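Local coordinates for periplasmic binding protein/LacI transcriptional regulator (Clostridium phytofermentans, PDB 3BRS), which probably binds a sugar in the cleft between two alpha/beta domains and delivers it to a membrane transporter, as periplasmic binding proteins of this family do, at residues Tyr178-Thr186 with Ala208-Val218; Phe238-Ile249 with Ser272-Asp280. All coordinates share one frame; numbering follows the deposited sequence.

Interaction 1: Tyr178-Thr186 with Ala208-Val218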
loop_
_atom_site.group_PDB
_atom_site.type_symbol
_atom_site.label_atom_id
_atom_site.label_comp_id
_atom_site.label_asym_id
_atom_site.label_seq_id
_atom_site.Cartn_x
_atom_site.Cartn_y
_atom_site.Cartn_z
ATOM N N TYR A 178 10.851 13.112 3.010
ATOM C CA TYR A 178 11.224 14.383 3.721
ATOM C C TYR A 178 11.798 15.441 2.798
ATOM O O TYR A 178 11.316 16.605 2.745
ATOM C CB TYR A 178 12.242 14.013 4.774
ATOM C CG TYR A 178 12.788 15.143 5.615
ATOM C CD1 TYR A 178 13.921 15.851 5.232
ATOM C CD2 TYR A 178 12.196 15.455 6.837
ATOM C CE1 TYR A 178 14.438 16.879 6.060
ATOM C CE2 TYR A 178 12.678 16.464 7.639
ATOM C CZ TYR A 178 13.794 17.161 7.292
ATOM O OH TYR A 178 14.257 18.117 8.202
ATOM N N ASP A 179 12.839 15.039 2.038
ATOM C CA ASP A 179 13.412 15.871 0.942
ATOM C C ASP A 179 12.404 16.421 -0.026
ATOM O O ASP A 179 12.428 17.580 -0.320
ATOM C CB ASP A 179 14.345 15.053 0.114
ATOM C CG ASP A 179 15.588 14.731 0.834
ATOM O OD1 ASP A 179 15.703 15.043 2.052
ATOM O OD2 ASP A 179 16.465 14.178 0.145
ATOM N N GLY A 180 11.525 15.574 -0.549
ATOM C CA GLY A 180 10.539 16.013 -1.601
ATOM C C GLY A 180 9.524 16.944 -0.997
ATOM O O GLY A 180 9.030 17.843 -1.656
ATOM N N THR A 181 9.224 16.755 0.278
ATOM C CA THR A 181 8.355 17.689 1.005
ATOM C C THR A 181 9.005 19.065 1.188
ATOM O O THR A 181 8.390 20.150 0.978
ATOM C CB THR A 181 8.036 17.101 2.399
ATOM O OG1 THR A 181 7.244 15.904 2.197
ATOM C CG2 THR A 181 7.134 18.014 3.112
ATOM N N VAL A 182 10.281 19.027 1.575
ATOM C CA VAL A 182 11.022 20.260 1.676
ATOM C C VAL A 182 11.049 20.919 0.312
ATOM O O VAL A 182 10.817 22.105 0.217
ATOM C CB VAL A 182 12.459 20.005 2.215
ATOM C CG1 VAL A 182 13.343 21.271 1.995
ATOM C CG2 VAL A 182 12.376 19.654 3.765
ATOM N N GLU A 183 11.332 20.161 -0.751
ATOM C CA GLU A 183 11.426 20.776 -2.103
ATOM C C GLU A 183 10.100 21.398 -2.540
ATOM O O GLU A 183 10.047 22.555 -2.971
ATOM C CB GLU A 183 11.922 19.754 -3.135
ATOM C CG GLU A 183 11.848 20.244 -4.594
ATOM C CD GLU A 183 12.431 19.234 -5.598
ATOM O OE1 GLU A 183 12.167 18.007 -5.447
ATOM O OE2 GLU A 183 13.168 19.675 -6.522
ATOM N N LEU A 184 9.012 20.667 -2.384
ATOM C CA LEU A 184 7.713 21.217 -2.758
ATOM C C LEU A 184 7.328 22.437 -1.951
ATOM O O LEU A 184 6.868 23.412 -2.542
ATOM C CB LEU A 184 6.574 20.182 -2.601
ATOM C CG LEU A 184 6.164 19.170 -3.682
ATOM C CD1 LEU A 184 7.349 18.551 -4.396
ATOM C CD2 LEU A 184 5.287 18.110 -3.028
ATOM N N LEU A 185 7.443 22.393 -0.613
ATOM C CA LEU A 185 7.022 23.567 0.167
ATOM C C LEU A 185 7.980 24.787 0.001
ATOM O O LEU A 185 7.591 25.936 0.214
ATOM C CB LEU A 185 6.827 23.244 1.629
ATOM C CG LEU A 185 5.722 22.277 1.932
ATOM C CD1 LEU A 185 5.754 21.871 3.409
ATOM C CD2 LEU A 185 4.340 22.807 1.580
ATOM N N THR A 186 9.198 24.529 -0.436
ATOM C CA THR A 186 10.057 25.618 -0.877
ATOM C C THR A 186 9.606 26.247 -2.189
ATOM O O THR A 186 9.642 27.480 -2.355
ATOM C CB THR A 186 11.481 25.156 -0.972
ATOM O OG1 THR A 186 11.872 24.754 0.342
ATOM C CG2 THR A 186 12.376 26.350 -1.355
ATOM N N ALA A 208 9.209 16.945 7.990
ATOM C CA ALA A 208 9.653 18.062 7.204
ATOM C C ALA A 208 8.801 19.273 7.529
ATOM O O ALA A 208 9.335 20.344 7.827
ATOM C CB ALA A 208 9.578 17.718 5.702
ATOM N N ILE A 209 7.503 19.092 7.565
ATOM C CA ILE A 209 6.574 20.194 7.920
ATOM C C ILE A 209 6.882 20.683 9.347
ATOM O O ILE A 209 6.728 21.848 9.659
ATOM C CB ILE A 209 5.062 19.709 7.816
ATOM C CG1 ILE A 209 4.513 19.717 6.390
ATOM C CG2 ILE A 209 4.094 20.516 8.702
ATOM C CD1 ILE A 209 3.250 18.815 6.245
ATOM N N LYS A 210 7.327 19.783 10.206
ATOM C CA LYS A 210 7.662 20.114 11.616
ATOM C C LYS A 210 8.958 20.941 11.682
ATOM O O LYS A 210 9.050 21.962 12.393
ATOM C CB LYS A 210 7.915 18.806 12.382
ATOM C CG LYS A 210 7.611 18.918 13.897
ATOM C CD LYS A 210 8.666 18.191 14.724
ATOM C CE LYS A 210 8.231 18.030 16.203
ATOM N NZ LYS A 210 7.482 19.218 16.746
ATOM N N ASP A 211 9.952 20.505 10.872
ATOM C CA ASP A 211 11.290 21.096 10.855
ATOM C C ASP A 211 11.282 22.434 10.186
ATOM O O ASP A 211 12.224 23.241 10.351
ATOM C CB ASP A 211 12.296 20.189 10.138
ATOM C CG ASP A 211 12.682 18.925 10.969
ATOM O OD1 ASP A 211 13.388 18.089 10.378
ATOM O OD2 ASP A 211 12.308 18.759 12.188
ATOM N N MET A 212 10.258 22.641 9.366
ATOM C CA MET A 212 10.088 23.879 8.614
ATOM C C MET A 212 9.302 24.845 9.461
ATOM O O MET A 212 9.161 25.979 9.085
ATOM C CB MET A 212 9.423 23.578 7.239
ATOM C CG MET A 212 10.447 22.980 6.216
ATOM S SD MET A 212 9.746 22.644 4.602
ATOM C CE MET A 212 9.811 24.261 3.855
ATOM N N SER A 213 8.801 24.417 10.614
ATOM C CA SER A 213 7.907 25.269 11.446
ATOM C C SER A 213 6.675 25.752 10.673
ATOM O O SER A 213 6.224 26.883 10.841
ATOM C CB SER A 213 8.664 26.431 12.048
ATOM O OG SER A 213 9.520 25.947 13.073
ATOM N N LEU A 214 6.090 24.852 9.874
ATOM C CA LEU A 214 4.884 25.100 9.067
ATOM C C LEU A 214 3.605 24.470 9.627
ATOM O O LEU A 214 2.590 24.434 8.948
ATOM C CB LEU A 214 5.137 24.538 7.657
ATOM C CG LEU A 214 6.114 25.403 6.877
ATOM C CD1 LEU A 214 6.472 24.956 5.461
ATOM C CD2 LEU A 214 5.470 26.799 6.837
ATOM N N GLU A 215 3.636 23.987 10.867
ATOM C CA GLU A 215 2.572 23.084 11.346
ATOM C C GLU A 215 1.211 23.762 11.568
ATOM O O GLU A 215 0.173 23.082 11.734
ATOM C CB GLU A 215 3.022 22.199 12.548
ATOM C CG GLU A 215 2.759 22.779 13.963
ATOM C CD GLU A 215 3.633 23.994 14.319
ATOM O OE1 GLU A 215 4.700 24.192 13.658
ATOM O OE2 GLU A 215 3.244 24.741 15.267
ATOM N N ALA A 216 1.182 25.084 11.518
ATOM C CA ALA A 216 -0.104 25.725 11.585
ATOM C C ALA A 216 -0.334 26.518 10.326
ATOM O O ALA A 216 -1.249 27.303 10.266
ATOM C CB ALA A 216 -0.234 26.582 12.809
ATOM N N LYS A 217 0.518 26.321 9.320
ATOM C CA LYS A 217 0.228 26.826 7.985
ATOM C C LYS A 217 -0.129 25.715 6.991
ATOM O O LYS A 217 -1.000 25.904 6.155
ATOM C CB LYS A 217 1.407 27.640 7.458
ATOM C CG LYS A 217 1.363 29.103 7.909
ATOM C CD LYS A 217 2.609 29.860 7.492
ATOM C CE LYS A 217 3.494 30.274 8.692
ATOM N NZ LYS A 217 4.775 30.987 8.271
ATOM N N VAL A 218 0.573 24.586 7.077
ATOM C CA VAL A 218 0.354 23.462 6.185
ATOM C C VAL A 218 -0.257 22.270 6.962
ATOM O O VAL A 218 0.328 21.770 7.917
ATOM C CB VAL A 218 1.652 23.090 5.425
ATOM C CG1 VAL A 218 1.520 21.761 4.505
ATOM C CG2 VAL A 218 2.164 24.379 4.666
#

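Interaction 2: Phe238-Ile249 with Ser272-Asp280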
loop_
_atom_site.group_PDB
_atom_site.type_symbol
_atom_site.label_atom_id
_atom_site.label_comp_id
_atom_site.label_asym_id
_atom_site.label_seq_id
_atom_site.Cartn_x
_atom_site.Cartn_y
_atom_site.Cartn_z
ATOM N N PHE A 238 -1.614 15.366 11.863
ATOM C CA PHE A 238 -2.379 14.904 10.724
ATOM C C PHE A 238 -3.734 15.532 10.937
ATOM O O PHE A 238 -4.168 15.669 12.098
ATOM C CB PHE A 238 -2.499 13.397 10.765
ATOM C CG PHE A 238 -1.229 12.701 10.361
ATOM C CD1 PHE A 238 -0.478 11.993 11.295
ATOM C CD2 PHE A 238 -0.746 12.823 9.061
ATOM C CE1 PHE A 238 0.722 11.349 10.915
ATOM C CE2 PHE A 238 0.453 12.205 8.666
ATOM C CZ PHE A 238 1.199 11.470 9.573
ATOM N N GLU A 239 -4.437 15.942 9.896
ATOM C CA GLU A 239 -5.825 16.111 10.246
ATOM C C GLU A 239 -6.962 15.208 9.639
ATOM O O GLU A 239 -8.119 15.269 10.045
ATOM C CB GLU A 239 -6.168 17.528 10.624
ATOM C CG GLU A 239 -5.843 18.512 9.610
ATOM C CD GLU A 239 -6.736 18.304 8.459
ATOM O OE1 GLU A 239 -6.218 17.903 7.393
ATOM O OE2 GLU A 239 -7.962 18.541 8.617
ATOM N N ALA A 240 -6.596 14.322 8.746
ATOM C CA ALA A 240 -7.421 13.171 8.506
ATOM C C ALA A 240 -6.534 12.045 8.101
ATOM O O ALA A 240 -5.473 12.266 7.497
ATOM C CB ALA A 240 -8.454 13.454 7.443
ATOM N N MET A 241 -6.939 10.812 8.402
ATOM C CA MET A 241 -6.209 9.672 7.831
ATOM C C MET A 241 -7.159 8.518 7.506
ATOM O O MET A 241 -8.155 8.245 8.307
ATOM C CB MET A 241 -5.086 9.180 8.745
ATOM C CG MET A 241 -5.428 8.649 10.152
ATOM S SD MET A 241 -3.983 7.975 11.132
ATOM C CE MET A 241 -2.859 9.362 11.008
ATOM N N VAL A 242 -6.895 7.881 6.332
ATOM C CA VAL A 242 -7.526 6.638 5.937
ATOM C C VAL A 242 -6.592 5.501 6.482
ATOM O O VAL A 242 -5.380 5.497 6.294
ATOM C CB VAL A 242 -7.798 6.508 4.422
ATOM C CG1 VAL A 242 -8.552 5.200 4.165
ATOM C CG2 VAL A 242 -8.678 7.682 3.883
ATOM N N VAL A 243 -7.180 4.566 7.194
ATOM C CA VAL A 243 -6.443 3.522 7.907
ATOM C C VAL A 243 -6.869 2.230 7.247
ATOM O O VAL A 243 -8.075 2.071 6.965
ATOM C CB VAL A 243 -6.992 3.568 9.373
ATOM C CG1 VAL A 243 -6.733 2.293 10.073
ATOM C CG2 VAL A 243 -6.417 4.733 10.069
ATOM N N GLN A 244 -5.940 1.313 6.959
ATOM C CA GLN A 244 -6.331 0.062 6.324
ATOM C C GLN A 244 -6.450 -1.028 7.383
ATOM O O GLN A 244 -6.387 -0.723 8.577
ATOM C CB GLN A 244 -5.283 -0.372 5.268
ATOM C CG GLN A 244 -5.027 0.725 4.256
ATOM C CD GLN A 244 -3.926 0.360 3.355
ATOM O OE1 GLN A 244 -4.101 -0.478 2.487
ATOM N NE2 GLN A 244 -2.751 0.937 3.578
ATOM N N LYS A 245 -6.606 -2.282 6.932
ATOM C CA LYS A 245 -6.681 -3.448 7.810
ATOM C C LYS A 245 -5.636 -4.548 7.482
ATOM O O LYS A 245 -5.974 -5.679 7.097
ATOM C CB LYS A 245 -8.140 -3.975 7.926
ATOM C CG LYS A 245 -9.015 -3.022 8.727
ATOM C CD LYS A 245 -10.460 -3.475 8.869
ATOM C CE LYS A 245 -11.424 -2.229 8.769
ATOM N NZ LYS A 245 -12.921 -2.448 8.514
ATOM N N PRO A 246 -4.350 -4.229 7.647
ATOM C CA PRO A 246 -3.346 -5.159 7.142
ATOM C C PRO A 246 -3.418 -6.480 7.830
ATOM O O PRO A 246 -3.121 -7.500 7.209
ATOM C CB PRO A 246 -2.033 -4.456 7.462
ATOM C CG PRO A 246 -2.392 -3.579 8.614
ATOM C CD PRO A 246 -3.706 -3.041 8.221
ATOM N N PHE A 247 -3.843 -6.493 9.105
ATOM C CA PHE A 247 -3.954 -7.777 9.792
ATOM C C PHE A 247 -4.909 -8.689 8.991
ATOM O O PHE A 247 -4.574 -9.862 8.653
ATOM C CB PHE A 247 -4.450 -7.552 11.247
ATOM C CG PHE A 247 -4.355 -8.773 12.064
ATOM C CD1 PHE A 247 -5.417 -9.683 12.096
ATOM C CD2 PHE A 247 -3.156 -9.084 12.759
ATOM C CE1 PHE A 247 -5.305 -10.897 12.852
ATOM C CE2 PHE A 247 -3.036 -10.291 13.512
ATOM C CZ PHE A 247 -4.107 -11.183 13.551
ATOM N N ASN A 248 -6.083 -8.135 8.625
ATOM C CA ASN A 248 -7.027 -8.884 7.827
ATOM C C ASN A 248 -6.568 -9.252 6.442
ATOM O O ASN A 248 -6.945 -10.321 5.970
ATOM C CB ASN A 248 -8.307 -8.155 7.751
ATOM C CG ASN A 248 -9.037 -8.243 9.071
ATOM O OD1 ASN A 248 -9.853 -7.408 9.413
ATOM N ND2 ASN A 248 -8.678 -9.249 9.859
ATOM N N ILE A 249 -5.813 -8.380 5.761
ATOM C CA ILE A 249 -5.241 -8.808 4.462
ATOM C C ILE A 249 -4.438 -10.073 4.563
ATOM O O ILE A 249 -4.563 -10.971 3.673
ATOM C CB ILE A 249 -4.378 -7.721 3.798
ATOM C CG1 ILE A 249 -5.308 -6.622 3.306
ATOM C CG2 ILE A 249 -3.606 -8.298 2.502
ATOM C CD1 ILE A 249 -4.652 -5.194 3.214
ATOM N N SER A 272 -10.692 -5.663 1.788
ATOM C CA SER A 272 -10.194 -5.736 3.142
ATOM C C SER A 272 -10.842 -4.639 3.967
ATOM O O SER A 272 -10.942 -4.753 5.200
ATOM C CB SER A 272 -8.668 -5.582 3.144
ATOM O OG SER A 272 -8.121 -5.835 4.418
ATOM N N GLY A 273 -11.264 -3.551 3.342
ATOM C CA GLY A 273 -11.916 -2.505 4.146
ATOM C C GLY A 273 -10.923 -1.506 4.745
ATOM O O GLY A 273 -9.776 -1.855 5.029
ATOM N N CYS A 274 -11.355 -0.252 4.910
ATOM C CA CYS A 274 -10.524 0.854 5.498
ATOM C C CYS A 274 -11.464 1.867 6.174
ATOM O O CYS A 274 -12.657 1.753 5.988
ATOM C CB CYS A 274 -9.662 1.517 4.410
ATOM S SG CYS A 274 -10.717 2.358 3.277
ATOM N N ALA A 275 -10.960 2.764 7.025
ATOM C CA ALA A 275 -11.779 3.805 7.655
ATOM C C ALA A 275 -11.128 5.186 7.578
ATOM O O ALA A 275 -9.926 5.302 7.597
ATOM C CB ALA A 275 -12.114 3.459 9.118
ATOM N N LEU A 276 -11.946 6.219 7.505
ATOM C CA LEU A 276 -11.480 7.602 7.539
ATOM C C LEU A 276 -11.753 8.195 8.947
ATOM O O LEU A 276 -12.922 8.278 9.363
ATOM C CB LEU A 276 -12.234 8.453 6.525
ATOM C CG LEU A 276 -11.957 9.969 6.489
ATOM C CD1 LEU A 276 -10.597 10.263 5.905
ATOM C CD2 LEU A 276 -12.948 10.695 5.633
ATOM N N ILE A 277 -10.665 8.660 9.594
ATOM C CA ILE A 277 -10.699 9.354 10.835
ATOM C C ILE A 277 -10.206 10.782 10.663
ATOM O O ILE A 277 -9.285 11.047 9.942
ATOM C CB ILE A 277 -9.791 8.685 11.886
ATOM C CG1 ILE A 277 -9.439 7.260 11.507
ATOM C CG2 ILE A 277 -10.547 8.663 13.239
ATOM C CD1 ILE A 277 -8.859 6.490 12.667
ATOM N N THR A 278 -10.731 11.696 11.453
ATOM C CA THR A 278 -10.681 13.083 11.086
ATOM C C THR A 278 -10.557 13.821 12.408
ATOM O O THR A 278 -11.176 13.401 13.395
ATOM C CB THR A 278 -12.074 13.385 10.350
ATOM O OG1 THR A 278 -11.848 13.535 8.934
ATOM C CG2 THR A 278 -12.768 14.526 10.884
ATOM N N LYS A 279 -9.714 14.856 12.425
ATOM C CA LYS A 279 -9.487 15.659 13.584
ATOM C C LYS A 279 -10.329 16.909 13.451
ATOM O O LYS A 279 -10.229 17.630 12.461
ATOM C CB LYS A 279 -8.027 16.017 13.689
ATOM C CG LYS A 279 -7.725 17.113 14.647
ATOM C CD LYS A 279 -6.422 16.858 15.363
ATOM C CE LYS A 279 -6.203 17.937 16.409
ATOM N NZ LYS A 279 -5.416 17.409 17.551
ATOM N N ASP A 280 -11.093 17.202 14.502
ATOM C CA ASP A 280 -12.204 18.100 14.398
ATOM C C ASP A 280 -12.143 19.209 15.468
ATOM O O ASP A 280 -13.139 19.919 15.743
ATOM C CB ASP A 280 -13.461 17.233 14.509
ATOM C CG ASP A 280 -14.542 17.610 13.503
ATOM O OD1 ASP A 280 -14.447 17.227 12.296
ATOM O OD2 ASP A 280 -15.511 18.262 13.960
#

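Interaction 1: Tyr178-Thr186 with Ala208-Val218
Leu185 pushes its branched end into the groove beside Ile209, Leu214 and Val218, and it is the residue of this contact most buried by its partner segment. Its CG stands anti to the carbonyl carbon (chi1 -65°), which sends the two methyls toward the 208-218 segment. Leu185 CD1 lies 3.8 Å from Leu214 CD1, and these two side chains run past each other in opposite directions. Leu185 CD1 also touches CG1 of Ile209. Leu185 CD2 meets the methyls of Val218 tip to tip. Beneath this cluster Leu185 rests on Ile191 and Met194 of strand 191-196, so the two helices and the loop after helix 199-211 are seated on the sheet.

Ala208 is the close-packing point. Its CB is 3.6 Å from CG2 of Thr181, with Val182 CG2 at 3.9 Å. The small methyl lets helices 174-187 and 199-211 come near: the CA atoms of Tyr178 and Ala208 are 5.3 Å apart. Thr181 turns its methyl to the contact, while its OG1 bonds to Ala177 O in its own helix.

Met212 closes the outer side. Its thioether bends at chi3 (82°), so SD lies against CA and CG2 of Val182 and Met212 CE reaches CB of Leu185 at 3.9 Å. Just beyond, the chain turns at Ser213 in a Schellman motif, which brings Leu214 back to the contact.

At the other end the Tyr178 ring lies beside Ala208, with Tyr178 CD2 3.6 Å from Ala208 CB. Tyr178 OH is modelled as donating to Asp211 OD1 at the ring edge, but their 2.3 Å separation is too short to trust. The ring and carboxylate planes are 72° apart. The chemistry implies a joint held mainly by apolar packing, with a probable hydroxyl-carboxylate bond of doubtful length at its more exposed end.

Interaction 2: Phe238-Ile249 with Ser272-Asp280
Strands 240-243 and 275-278 pair as an antiparallel ladder, in which Met241 faces Ile277 and Val243 faces Ala275 as hydrogen-bonded pairs. The last strand thus closes one edge of an otherwise parallel sheet in an alpha/beta domain of the periplasmic binding protein fold. Met241 N donates to Ile277 O at 2.8 Å, and Ile277 N returns a nearly straight bond to Met241 O (177°). The Val243-Ala275 pair repeats this exchange. Lys279 N continues the ladder to Glu239 O.

On one sheet face Leu276 CD1 touches Val242 CG2 at 3.8 Å, and Val123 and Ile120 of helix 113-127 pack over them. On the other, Ile277 CD1 lies 4.0 Å from Val243 CG2, and both side chains touch Met227. Strand 219-224 holds the far edge of 240-243 through backbone bonds.

Past Val243 and before Cys274 both chains cross to the other domain, consistent with the inter-domain hinge of this fold. There Ser272 is backbone-bonded to Ala110, and Ile249 packs on Leu25 of helix 20-36. The Ser272 torsion (chi1 -172°) turns its hydroxyl toward the first turn of helix 246-262, where Ser272 OG makes a tight, non-hydrogen-bonded contact with Ile249 CG1 at 3.1 Å.

Interaction 1 and the strand ladder of interaction 2 lie in one domain, and both connect to strand 219-224. Interaction 1 leads into it just after Val218, while interaction 2 pairs alongside it. The far end of interaction 2, Gln244-Ile249 with Ser272-Gly273, passes into the other domain. The contacts do not touch: their nearest atoms are about 7 Å apart. Both are partly buried, but interaction 1 lies farther from the centre of the chain. It joins two helices and the loop after helix 199-211, so side-chain packing dominates. In interaction 2 regular backbone bonds dominate, until it runs on into the first turn of helix 246-262, at the crossing to the other domain.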